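Local coordinates for EGF family domain-containing protein (Toxoplasma gondii, PDB 4Z80), which probably acts in host-cell invasion as an AMA-family surface protein that binds a RON2-type partner at the moving junction, at residues 445-448 and 449-452. Numbering follows the deposited sequence.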
# COMPACT_ATOMS: atom_id res chain seq x y z
N ALA A 445 -11.62 22.46 2.74
CA ALA A 445 -12.37 21.21 2.67
C ALA A 445 -11.43 20.02 2.60
O ALA A 445 -10.49 20.00 1.81
CB ALA A 445 -13.30 21.21 1.47
N PHE A 446 -11.70 19.02 3.45
CA PHE A 446 -10.94 17.78 3.53
C PHE A 446 -11.81 16.57 3.21
O PHE A 446 -13.02 16.59 3.45
CB PHE A 446 -10.37 17.57 4.94
CG PHE A 446 -9.34 18.59 5.36
CD1 PHE A 446 -9.74 19.79 5.93
CD2 PHE A 446 -7.99 18.33 5.24
CE1 PHE A 446 -8.79 20.72 6.34
CE2 PHE A 446 -7.04 19.26 5.66
CZ PHE A 446 -7.45 20.46 6.20
N THR A 447 -11.19 15.51 2.69
CA THR A 447 -11.80 14.18 2.68
C THR A 447 -10.94 13.23 3.51
O THR A 447 -9.80 13.52 3.84
CB THR A 447 -11.97 13.56 1.26
OG1 THR A 447 -10.74 12.96 0.83
CG2 THR A 447 -12.50 14.58 0.26
N SER A 448 -11.51 12.07 3.82
CA SER A 448 -10.81 11.07 4.60
C SER A 448 -9.64 10.42 3.86
O SER A 448 -8.83 9.74 4.48
CB SER A 448 -11.81 9.99 5.05
OG SER A 448 -12.50 9.44 3.95
N LEU A 449 -9.57 10.63 2.55
CA LEU A 449 -8.47 10.14 1.72
C LEU A 449 -7.46 11.23 1.36
O LEU A 449 -6.46 10.95 0.69
CB LEU A 449 -9.05 9.51 0.44
CG LEU A 449 -9.78 8.17 0.63
CD1 LEU A 449 -10.66 7.88 -0.56
CD2 LEU A 449 -8.79 7.04 0.84
N SER A 450 -7.71 12.46 1.81
CA SER A 450 -6.83 13.60 1.54
C SER A 450 -5.61 13.63 2.46
O SER A 450 -5.67 13.17 3.60
CB SER A 450 -7.57 14.93 1.73
OG SER A 450 -8.80 14.98 1.04
N ALA A 451 -4.51 14.20 1.97
CA ALA A 451 -3.44 14.61 2.87
C ALA A 451 -3.96 15.73 3.79
O ALA A 451 -4.98 16.36 3.49
CB ALA A 451 -2.22 15.08 2.09
N VAL A 452 -3.28 15.96 4.91
CA VAL A 452 -3.80 16.88 5.93
C VAL A 452 -2.99 18.16 6.13
O VAL A 452 -3.25 18.90 7.06
CB VAL A 452 -3.92 16.18 7.31
CG1 VAL A 452 -4.82 14.96 7.20
CG2 VAL A 452 -2.57 15.79 7.89
O HOH W 1 -7.82 12.59 5.88
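Thr447 and Ser450 meet hydroxyl to hydroxyl at the end of strand 443-447, where the chain leaves the antiparallel sheet through a type I beta turn. Thr447 OG1 donates to Ser450 OG across 2.8 Å. The same OG1 accepts Leu449 N at 3.1 Å, so one oxygen serves two residues of the turn, as in an ST turn formed by a threonine and the amide two positions on. Torsions explain the reach: with chi1 at 82°, OG1 sits between the backbone N and the carbonyl carbon of Thr447, facing the turn, while Ser450 OG, beside its own backbone N, comes back to 3.0 Å from Thr447 N. The turn is closed by Ser450 N, which donates to Thr447 O over 3.1 Å. That bond is fairly straight at hydrogen (157°), yet the amide approaches 68° out of the carbonyl plane and therefore misses the lone pairs.

Within the two segments packing is slacker towards Phe446 and Val452. The ring meets this side by its edge: CD2 lies 4.0 Å from Ala451 O, and CE2 the same distance from Val452 CA, both near the ring plane. Here a water lies within bonding distance of both Thr447 O (3.0 Å) and Ser450 O, but with more acceptors around it than protons it need not donate to both at once. From elsewhere in the chain, His404 holds Ser448 OG and Lys322 NZ bonds to the carbonyl oxygens of Ser448 and Ser450; the Phe446 ring packs on Ala378 and Leu385 of helix 378-387.

Chemically, the hydroxyl pair and the turn bond satisfy polar groups within a buried chain reversal. Ala451 O, by contrast, is buried with no hydrogen-bond partner in the model, which implies that polar bonds fix the turn while the Phe446 edge offers this oxygen at most weak electrostatic compensation.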